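Local structure of galactan 1,3-beta-galactosidase (Phanerochaete chrysosporium, 7BYS) at residues 20-25 against 82-87; 29-35 against 48-54; 137-143 against 187-193. The protein probably hydrolyses beta-1,3-linked galactan as an exo-acting family 43 glycoside hydrolase that also carries a carbohydrate-binding module. All blocks are in the same frame, centred on the assembly; numbering follows the deposited sequence.

Contact 1 (20-25 against 82-87)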
loop_
_atom_site.group_PDB
_atom_site.type_symbol
_atom_site.label_atom_id
_atom_site.label_comp_id
_atom_site.label_asym_id
_atom_site.label_seq_id
_atom_site.Cartn_x
_atom_site.Cartn_y
_atom_site.Cartn_z
ATOM N N HIS A 20 -0.704 -4.885 7.410
ATOM C CA HIS A 20 -0.033 -3.658 6.995
ATOM C C HIS A 20 1.480 -3.849 7.004
ATOM O O HIS A 20 2.011 -4.706 7.710
ATOM C CB HIS A 20 -0.484 -2.532 7.923
ATOM C CG HIS A 20 -1.967 -2.533 8.163
ATOM N ND1 HIS A 20 -2.854 -1.900 7.318
ATOM C CD2 HIS A 20 -2.718 -3.125 9.123
ATOM C CE1 HIS A 20 -4.088 -2.086 7.755
ATOM N NE2 HIS A 20 -4.036 -2.818 8.855
ATOM N N GLY A 21 2.177 -3.055 6.200
ATOM C CA GLY A 21 3.617 -3.250 6.094
ATOM C C GLY A 21 3.978 -4.578 5.450
ATOM O O GLY A 21 4.907 -5.262 5.918
ATOM N N ALA A 22 3.289 -4.930 4.358
ATOM C CA ALA A 22 3.283 -6.273 3.772
ATOM C C ALA A 22 4.674 -6.855 3.571
ATOM O O ALA A 22 5.594 -6.179 3.103
ATOM C CB ALA A 22 2.628 -6.201 2.391
ATOM N N GLY A 23 4.788 -8.147 3.856
ATOM C CA GLY A 23 5.852 -8.982 3.336
ATOM C C GLY A 23 5.237 -10.183 2.644
ATOM O O GLY A 23 4.351 -10.845 3.207
ATOM N N ILE A 24 5.656 -10.472 1.412
ATOM C CA ILE A 24 5.120 -11.589 0.638
ATOM C C ILE A 24 6.169 -12.689 0.556
ATOM O O ILE A 24 7.366 -12.413 0.419
ATOM C CB ILE A 24 4.676 -11.156 -0.774
ATOM C CG1 ILE A 24 3.740 -9.950 -0.698
ATOM C CG2 ILE A 24 3.994 -12.323 -1.489
ATOM C CD1 ILE A 24 2.385 -10.229 -0.039
ATOM N N LEU A 25 5.711 -13.937 0.629
ATOM C CA LEU A 25 6.542 -15.124 0.468
ATOM C C LEU A 25 5.815 -16.067 -0.475
ATOM O O LEU A 25 4.603 -16.256 -0.360
ATOM C CB LEU A 25 6.742 -15.827 1.832
ATOM C CG LEU A 25 7.254 -17.278 1.855
ATOM C CD1 LEU A 25 8.733 -17.363 1.529
ATOM C CD2 LEU A 25 6.968 -17.922 3.209
ATOM N N ARG A 82 6.698 -4.040 9.550
ATOM C CA ARG A 82 7.220 -4.439 8.250
ATOM C C ARG A 82 7.864 -5.835 8.246
ATOM O O ARG A 82 9.010 -5.993 7.849
ATOM C CB ARG A 82 8.171 -3.388 7.693
ATOM C CG ARG A 82 7.464 -2.051 7.442
ATOM C CD ARG A 82 8.410 -0.958 6.947
ATOM N NE ARG A 82 7.690 0.311 6.784
ATOM C CZ ARG A 82 6.909 0.616 5.751
ATOM N NH1 ARG A 82 6.758 -0.218 4.732
ATOM N NH2 ARG A 82 6.298 1.795 5.728
ATOM N N PRO A 83 7.128 -6.863 8.682
ATOM C CA PRO A 83 7.689 -8.216 8.657
ATOM C C PRO A 83 8.002 -8.655 7.231
ATOM O O PRO A 83 7.344 -8.254 6.272
ATOM C CB PRO A 83 6.564 -9.068 9.251
ATOM C CG PRO A 83 5.304 -8.323 8.849
ATOM C CD PRO A 83 5.682 -6.870 8.983
ATOM N N LYS A 84 9.027 -9.494 7.107
ATOM C CA LYS A 84 9.466 -10.049 5.830
ATOM C C LYS A 84 9.906 -11.475 6.131
ATOM O O LYS A 84 10.475 -11.724 7.195
ATOM C CB LYS A 84 10.674 -9.250 5.273
ATOM C CG LYS A 84 10.430 -7.741 5.094
ATOM C CD LYS A 84 9.526 -7.430 3.911
ATOM C CE LYS A 84 9.050 -5.979 3.982
ATOM N NZ LYS A 84 7.761 -5.823 4.760
ATOM N N VAL A 85 9.605 -12.419 5.241
ATOM C CA VAL A 85 9.942 -13.825 5.464
ATOM C C VAL A 85 10.578 -14.398 4.206
ATOM O O VAL A 85 10.051 -14.228 3.099
ATOM C CB VAL A 85 8.713 -14.667 5.860
ATOM C CG1 VAL A 85 9.130 -16.122 6.105
ATOM C CG2 VAL A 85 8.036 -14.108 7.105
ATOM N N ILE A 86 11.719 -15.063 4.382
ATOM C CA ILE A 86 12.370 -15.799 3.305
ATOM C C ILE A 86 12.692 -17.214 3.775
ATOM O O ILE A 86 12.867 -17.472 4.970
ATOM C CB ILE A 86 13.633 -15.088 2.765
ATOM C CG1 ILE A 86 14.647 -14.844 3.879
ATOM C CG2 ILE A 86 13.265 -13.783 2.049
ATOM C CD1 ILE A 86 15.951 -14.254 3.366
ATOM N N PHE A 87 12.778 -18.140 2.821
ATOM C CA PHE A 87 13.061 -19.539 3.128
ATOM C C PHE A 87 14.546 -19.816 2.963
ATOM O O PHE A 87 15.133 -19.504 1.918
ATOM C CB PHE A 87 12.257 -20.467 2.220
ATOM C CG PHE A 87 12.493 -21.934 2.482
ATOM C CD1 PHE A 87 12.051 -22.525 3.659
ATOM C CD2 PHE A 87 13.158 -22.716 1.551
ATOM C CE1 PHE A 87 12.260 -23.886 3.895
ATOM C CE2 PHE A 87 13.371 -24.072 1.784
ATOM C CZ PHE A 87 12.915 -24.649 2.950
HETATM O O HOH W 1 8.667 -11.024 2.737
HETATM O O HOH W 2 9.974 -13.266 0.561
#
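Inner strands of adjacent blades of the five-bladed beta-propeller run side by side here, 10° from parallel with axes 5.5 Å apart, yet no backbone-to-backbone hydrogen bond joins them. H20 barely participates: its imidazole bonds to Q18. At G21 the chain turns a corner with positive phi (66°), and G21 O receives a CA-H...O contact from R82 CA at 3.4 Å; a CB there would crowd R82 CA. A22 O accepts the one direct hydrogen bond, from K84 NZ at 2.8 Å. The lysine folds back, and K84 NZ also donates a hydrogen bond to P83 O of its own strand at 2.9 Å. G23 CA lies 3.4 Å from P83 O, a closeness that any CB would turn into a clash. Beyond it the strands part to admit water: I24 O is linked through water 1 to V85 N and through water 2 to V85 O. L25 closes the seam, its CD2 4.0 Å from V85 CG1. N243 O of strand 242-249 holds R82, which binds galactose in a complex but has no sugar here. Strand 22-27 bonds outward to 30-36, strand 79-88 to 93-101, and I24 packs on F245 and L247 of 242-249.

Contact 2 (29-35 against 48-54); sequences STFYWFG and VSCYTSS
Five backbone hydrogen bonds tie strand 30-35 to strand 48-53. F31 N donates to S53 O at 2.7 Å and S53 N returns to F31 O at 2.9 Å; W33 N meets Y51 O at 2.8 Å and Y51 N meets W33 O at 3.0 Å; S49 N reaches G35 O at 2.9 Å. F31-S53 and W33-Y51 are antiparallel hydrogen-bonded pairs, with Y32-T52 the non-hydrogen-bonded pair between them (CA-CA 4.7 Å). The strand directions lie 157° apart, axes 4.6 Å from each other. At the open end, water 3 donates to both S29 O (2.5 Å) and S54 O (2.8 Å). One face carries Y32, F34, C50 and T52. With both aromatic chi1 angles at m, C50 SG (chi1 t) sits 4.2 Å from the F34 ring centroid, obliquely, and at the edge of the Y32 ring; it is disulfide-bonded to C119. Y32 CE2 touches T52 CG2 at 3.4 Å. The other bears F31, W33, Y51 and S53; the t rotamer of W33 carries its indole onto W59, Y270 and W272. This beta hairpin supplies the two middle strands of a four-stranded antiparallel meander, one blade of the five-bladed beta-propeller of family 43.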
loop_
_atom_site.group_PDB
_atom_site.type_symbol
_atom_site.label_atom_id
_atom_site.label_comp_id
_atom_site.label_asym_id
_atom_site.label_seq_id
_atom_site.Cartn_x
_atom_site.Cartn_y
_atom_site.Cartn_z
ATOM N N SER A 29 3.294 -22.921 -5.345
ATOM C CA SER A 29 2.276 -22.097 -5.978
ATOM C C SER A 29 1.441 -21.311 -4.972
ATOM O O SER A 29 0.475 -20.654 -5.369
ATOM C CB SER A 29 1.374 -22.960 -6.862
ATOM O OG SER A 29 0.758 -23.971 -6.087
ATOM N N THR A 30 1.780 -21.366 -3.684
ATOM C CA THR A 30 1.020 -20.677 -2.648
ATOM C C THR A 30 1.740 -19.401 -2.234
ATOM O O THR A 30 2.955 -19.394 -2.032
ATOM C CB THR A 30 0.826 -21.570 -1.417
ATOM O OG1 THR A 30 0.151 -22.772 -1.804
ATOM C CG2 THR A 30 -0.021 -20.863 -0.361
ATOM N N PHE A 31 0.981 -18.319 -2.116
ATOM C CA PHE A 31 1.509 -17.044 -1.664
ATOM C C PHE A 31 1.091 -16.798 -0.221
ATOM O O PHE A 31 -0.035 -17.131 0.175
ATOM C CB PHE A 31 1.035 -15.899 -2.566
ATOM C CG PHE A 31 1.674 -15.915 -3.930
ATOM C CD1 PHE A 31 1.142 -16.694 -4.940
ATOM C CD2 PHE A 31 2.835 -15.195 -4.180
ATOM C CE1 PHE A 31 1.734 -16.727 -6.195
ATOM C CE2 PHE A 31 3.434 -15.220 -5.436
ATOM C CZ PHE A 31 2.891 -15.990 -6.433
ATOM N N TYR A 32 2.006 -16.214 0.551
ATOM C CA TYR A 32 1.829 -15.904 1.963
ATOM C C TYR A 32 2.008 -14.406 2.140
ATOM O O TYR A 32 3.028 -13.848 1.726
ATOM C CB TYR A 32 2.838 -16.676 2.833
ATOM C CG TYR A 32 2.619 -18.162 2.775
ATOM C CD1 TYR A 32 3.068 -18.912 1.687
ATOM C CD2 TYR A 32 1.936 -18.814 3.790
ATOM C CE1 TYR A 32 2.834 -20.284 1.619
ATOM C CE2 TYR A 32 1.705 -20.184 3.725
ATOM C CZ TYR A 32 2.150 -20.899 2.640
ATOM O OH TYR A 32 1.917 -22.259 2.581
ATOM N N TRP A 33 1.009 -13.764 2.725
ATOM C CA TRP A 33 1.044 -12.340 3.030
ATOM C C TRP A 33 1.156 -12.206 4.541
ATOM O O TRP A 33 0.238 -12.592 5.271
ATOM C CB TRP A 33 -0.225 -11.694 2.469
ATOM C CG TRP A 33 -0.359 -10.211 2.689
ATOM C CD1 TRP A 33 0.507 -9.376 3.344
ATOM C CD2 TRP A 33 -1.452 -9.389 2.245
ATOM N NE1 TRP A 33 0.011 -8.087 3.332
ATOM C CE2 TRP A 33 -1.191 -8.071 2.671
ATOM C CE3 TRP A 33 -2.641 -9.650 1.544
ATOM C CZ2 TRP A 33 -2.062 -7.010 2.399
ATOM C CZ3 TRP A 33 -3.504 -8.603 1.281
ATOM C CH2 TRP A 33 -3.219 -7.298 1.708
ATOM N N PHE A 34 2.302 -11.710 5.004
ATOM C CA PHE A 34 2.536 -11.394 6.402
ATOM C C PHE A 34 2.400 -9.895 6.597
ATOM O O PHE A 34 2.780 -9.113 5.729
ATOM C CB PHE A 34 3.956 -11.784 6.814
ATOM C CG PHE A 34 4.265 -13.231 6.620
ATOM C CD1 PHE A 34 4.784 -13.693 5.425
ATOM C CD2 PHE A 34 4.039 -14.133 7.639
ATOM C CE1 PHE A 34 5.066 -15.042 5.239
ATOM C CE2 PHE A 34 4.315 -15.485 7.455
ATOM C CZ PHE A 34 4.823 -15.936 6.260
ATOM N N GLY A 35 1.885 -9.491 7.749
ATOM C CA GLY A 35 1.799 -8.063 7.974
ATOM C C GLY A 35 1.476 -7.756 9.413
ATOM O O GLY A 35 1.316 -8.650 10.247
ATOM N N VAL A 48 1.856 -10.494 14.079
ATOM C CA VAL A 48 2.160 -10.620 12.655
ATOM C C VAL A 48 1.169 -11.645 12.116
ATOM O O VAL A 48 1.194 -12.809 12.525
ATOM C CB VAL A 48 3.610 -11.057 12.402
ATOM C CG1 VAL A 48 3.834 -11.296 10.899
ATOM C CG2 VAL A 48 4.593 -10.008 12.911
ATOM N N SER A 49 0.284 -11.207 11.225
ATOM C CA SER A 49 -0.707 -12.062 10.607
ATOM C C SER A 49 -0.098 -12.893 9.483
ATOM O O SER A 49 1.019 -12.638 9.013
ATOM C CB SER A 49 -1.838 -11.210 10.044
ATOM O OG SER A 49 -1.296 -10.249 9.143
ATOM N N CYS A 50 -0.852 -13.904 9.056
ATOM C CA CYS A 50 -0.439 -14.776 7.968
ATOM C C CYS A 50 -1.671 -15.151 7.168
ATOM O O CYS A 50 -2.563 -15.830 7.693
ATOM C CB CYS A 50 0.222 -16.047 8.521
ATOM S SG CYS A 50 1.198 -16.961 7.252
ATOM N N TYR A 51 -1.708 -14.730 5.906
ATOM C CA TYR A 51 -2.791 -15.050 4.985
ATOM C C TYR A 51 -2.219 -15.797 3.793
ATOM O O TYR A 51 -1.115 -15.497 3.338
ATOM C CB TYR A 51 -3.465 -13.778 4.455
ATOM C CG TYR A 51 -4.132 -12.910 5.490
ATOM C CD1 TYR A 51 -3.391 -12.054 6.279
ATOM C CD2 TYR A 51 -5.516 -12.935 5.654
ATOM C CE1 TYR A 51 -3.995 -11.254 7.226
ATOM C CE2 TYR A 51 -6.139 -12.131 6.600
ATOM C CZ TYR A 51 -5.377 -11.293 7.384
ATOM O OH TYR A 51 -5.944 -10.470 8.336
ATOM N N THR A 52 -2.983 -16.747 3.266
ATOM C CA THR A 52 -2.535 -17.527 2.123
ATOM C C THR A 52 -3.463 -17.337 0.927
ATOM O O THR A 52 -4.659 -17.065 1.078
ATOM C CB THR A 52 -2.433 -19.013 2.467
ATOM O OG1 THR A 52 -3.743 -19.521 2.724
ATOM C CG2 THR A 52 -1.557 -19.237 3.691
ATOM N N SER A 53 -2.903 -17.484 -0.275
ATOM C CA SER A 53 -3.699 -17.398 -1.491
ATOM C C SER A 53 -2.935 -18.062 -2.624
ATOM O O SER A 53 -1.707 -18.125 -2.604
ATOM C CB SER A 53 -3.940 -15.926 -1.849
ATOM O OG SER A 53 -4.582 -15.771 -3.099
ATOM N N SER A 54 -3.677 -18.545 -3.616
ATOM C CA SER A 54 -3.075 -19.000 -4.860
ATOM C C SER A 54 -3.201 -17.991 -5.990
ATOM O O SER A 54 -2.564 -18.177 -7.037
ATOM C CB SER A 54 -3.704 -20.323 -5.290
ATOM O OG SER A 54 -5.053 -20.114 -5.668
HETATM O O HOH W 3 -0.485 -19.912 -7.579
#

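Contact 3 (137-143 against 187-193)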
loop_
_atom_site.group_PDB
_atom_site.type_symbol
_atom_site.label_atom_id
_atom_site.label_comp_id
_atom_site.label_asym_id
_atom_site.label_seq_id
_atom_site.Cartn_x
_atom_site.Cartn_y
_atom_site.Cartn_z
ATOM N N ASP A 137 12.840 1.462 9.354
ATOM C CA ASP A 137 12.173 0.779 8.245
ATOM C C ASP A 137 13.173 -0.145 7.563
ATOM O O ASP A 137 14.331 0.225 7.339
ATOM C CB ASP A 137 11.718 1.785 7.189
ATOM C CG ASP A 137 10.408 2.464 7.519
ATOM O OD1 ASP A 137 9.914 2.352 8.651
ATOM O OD2 ASP A 137 9.898 3.157 6.625
ATOM N N GLU A 138 12.730 -1.353 7.231
ATOM C CA GLU A 138 13.626 -2.328 6.627
ATOM C C GLU A 138 12.859 -3.195 5.645
ATOM O O GLU A 138 11.624 -3.240 5.650
ATOM C CB GLU A 138 14.348 -3.194 7.677
ATOM C CG GLU A 138 13.461 -3.843 8.746
ATOM C CD GLU A 138 12.388 -4.773 8.191
ATOM O OE1 GLU A 138 11.224 -4.595 8.573
ATOM O OE2 GLU A 138 12.690 -5.665 7.358
ATOM N N SER A 139 13.615 -3.904 4.815
ATOM C CA SER A 139 13.081 -5.040 4.089
ATOM C C SER A 139 14.181 -6.087 3.980
ATOM O O SER A 139 15.344 -5.838 4.324
ATOM C CB SER A 139 12.538 -4.610 2.721
ATOM O OG SER A 139 11.962 -5.701 2.025
ATOM N N ILE A 140 13.809 -7.256 3.472
ATOM C CA ILE A 140 14.744 -8.344 3.202
ATOM C C ILE A 140 14.597 -8.680 1.732
ATOM O O ILE A 140 13.478 -8.887 1.253
ATOM C CB ILE A 140 14.428 -9.587 4.058
ATOM C CG1 ILE A 140 14.553 -9.277 5.553
ATOM C CG2 ILE A 140 15.313 -10.779 3.646
ATOM C CD1 ILE A 140 15.957 -9.004 5.992
ATOM N N PHE A 141 15.715 -8.722 1.013
ATOM C CA PHE A 141 15.728 -9.142 -0.382
ATOM C C PHE A 141 16.532 -10.430 -0.501
ATOM O O PHE A 141 17.662 -10.513 -0.008
ATOM C CB PHE A 141 16.350 -8.060 -1.279
ATOM C CG PHE A 141 16.554 -8.523 -2.689
ATOM C CD1 PHE A 141 15.464 -8.702 -3.532
ATOM C CD2 PHE A 141 17.819 -8.869 -3.147
ATOM C CE1 PHE A 141 15.628 -9.181 -4.815
ATOM C CE2 PHE A 141 17.993 -9.354 -4.442
ATOM C CZ PHE A 141 16.896 -9.508 -5.276
ATOM N N GLN A 142 15.953 -11.433 -1.158
ATOM C CA GLN A 142 16.628 -12.700 -1.418
ATOM C C GLN A 142 16.946 -12.790 -2.907
ATOM O O GLN A 142 16.037 -12.797 -3.745
ATOM C CB GLN A 142 15.732 -13.861 -0.996
ATOM C CG GLN A 142 16.390 -15.229 -1.101
ATOM C CD GLN A 142 15.433 -16.321 -0.663
ATOM O OE1 GLN A 142 14.285 -16.349 -1.101
ATOM N NE2 GLN A 142 15.886 -17.196 0.228
ATOM N N ASP A 143 18.236 -12.877 -3.232
ATOM C CA ASP A 143 18.664 -12.975 -4.617
ATOM C C ASP A 143 18.447 -14.394 -5.133
ATOM O O ASP A 143 18.181 -15.336 -4.380
ATOM C CB ASP A 143 20.136 -12.579 -4.723
ATOM C CG ASP A 143 20.494 -11.954 -6.063
ATOM O OD1 ASP A 143 19.669 -11.977 -7.001
ATOM O OD2 ASP A 143 21.633 -11.428 -6.157
ATOM N N GLU A 187 13.270 5.500 3.308
ATOM C CA GLU A 187 12.687 4.448 4.130
ATOM C C GLU A 187 11.730 3.624 3.272
ATOM O O GLU A 187 11.731 3.715 2.039
ATOM C CB GLU A 187 12.112 5.001 5.439
ATOM C CG GLU A 187 10.930 5.923 5.255
ATOM C CD GLU A 187 10.388 6.435 6.590
ATOM O OE1 GLU A 187 11.010 6.179 7.643
ATOM O OE2 GLU A 187 9.331 7.097 6.589
ATOM N N ALA A 188 10.946 2.765 3.930
ATOM C CA ALA A 188 10.007 1.864 3.263
ATOM C C ALA A 188 10.596 1.189 2.019
ATOM O O ALA A 188 10.011 1.257 0.921
ATOM C CB ALA A 188 8.723 2.628 2.924
ATOM N N PRO A 189 11.747 0.531 2.133
ATOM C CA PRO A 189 12.401 -0.013 0.942
ATOM C C PRO A 189 11.812 -1.343 0.497
ATOM O O PRO A 189 11.226 -2.096 1.275
ATOM C CB PRO A 189 13.844 -0.237 1.414
ATOM C CG PRO A 189 13.689 -0.572 2.877
ATOM C CD PRO A 189 12.575 0.341 3.343
ATOM N N GLY A 190 12.023 -1.630 -0.785
ATOM C CA GLY A 190 11.931 -2.987 -1.298
ATOM C C GLY A 190 12.750 -3.091 -2.563
ATOM O O GLY A 190 12.969 -2.089 -3.250
ATOM N N ILE A 191 13.216 -4.307 -2.878
ATOM C CA ILE A 191 13.939 -4.551 -4.124
ATOM C C ILE A 191 13.255 -5.660 -4.906
ATOM O O ILE A 191 12.855 -6.686 -4.344
ATOM C CB ILE A 191 15.441 -4.862 -3.928
ATOM C CG1 ILE A 191 16.194 -3.577 -3.553
ATOM C CG2 ILE A 191 16.038 -5.551 -5.184
ATOM C CD1 ILE A 191 17.647 -3.798 -3.103
ATOM N N VAL A 192 13.115 -5.437 -6.208
ATOM C CA VAL A 192 12.628 -6.454 -7.120
ATOM C C VAL A 192 13.593 -6.538 -8.296
ATOM O O VAL A 192 14.108 -5.516 -8.770
ATOM C CB VAL A 192 11.176 -6.155 -7.557
ATOM C CG1 VAL A 192 11.098 -4.857 -8.335
ATOM C CG2 VAL A 192 10.608 -7.321 -8.358
ATOM N N LYS A 193 13.865 -7.760 -8.747
ATOM C CA LYS A 193 14.701 -7.925 -9.919
ATOM C C LYS A 193 13.876 -7.799 -11.186
ATOM O O LYS A 193 12.681 -8.114 -11.223
ATOM C CB LYS A 193 15.383 -9.284 -9.919
ATOM C CG LYS A 193 16.431 -9.400 -8.867
ATOM C CD LYS A 193 17.260 -10.661 -9.080
ATOM C CE LYS A 193 18.426 -10.401 -10.018
ATOM N NZ LYS A 193 19.483 -11.446 -9.890
HETATM O O HOH W 4 12.737 4.427 8.977
HETATM O O HOH W 5 10.113 -1.792 3.855
HETATM O O HOH W 6 9.786 -4.388 0.858
HETATM O O HOH W 7 12.928 -6.337 -0.719
#
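Inner strands 189-193 and 138-142 belong to adjacent blades of the five-bladed beta-propeller and run 16° from parallel with axes 6.0 Å apart, a gap bridged by side chains and water in place of a backbone ladder. E187, ahead of the corner, lies beside D137, two acidic groups with D137 OD2 and E187 OE1 3.4 Å apart. Water 4 accepts from D137 N and donates to E187 OE1. The other carboxylate oxygen of E187 makes a weak hydrogen bond to Q242; D137 and Q242 bind galactose in a complex of this protein, the sugar being absent here. At A188 the chain turns, and A188 N donates a hydrogen bond to D137 OD2 at 2.9 Å. P189 lays its ring against the opposite backbone, with CG 3.9 Å from E138 C, while P189 O lies 3.2 Å from S139 CB. That carbonyl takes hydrogen bonds from water 5, which donates to E138 O as well, and from water 6, which accepts from S139 OG. Past G190, I191 N donates to water 7, which donates to S139 OG. I191 CG2 sits 3.7 Å from the F141 ring centroid, over the face, in a CH-pi contact. K193 finishes the row: its CG meets the edge of the same ring, 3.6 Å from F141 CZ, and its NZ forms a salt bridge with D143 OD1 at 2.9 Å. D144 gives that ammonium a second acidic partner, and D143 OD2 bonds to Y198. Strand 138-142 pairs outward with 150-156 and 189-194 with 197-204, while I140 packs on I86 of 79-88, the preceding blade's inner strand.

Overall arrangement
All three contacts are largely buried, but they join the propeller differently. Contact 2 lies within one blade and rests on a regular backbone ladder; contacts 1 and 3 lie between blades, where near-parallel inner strands meet through side chains, corners and bridging waters. Contacts 1 and 2 share a blade: G23 O and L25 O accept from F34 N and Y32 N, tying contact 1 to contact 2, whose open end reaches the surface at S29 and S54. Contacts 1 and 3 touch through F87 O and Q142 NE2, and by a long, weak ion pair between the galactose-binding R82 and D137. Contacts 2 and 3 stay about 10 Å apart at their nearest atoms.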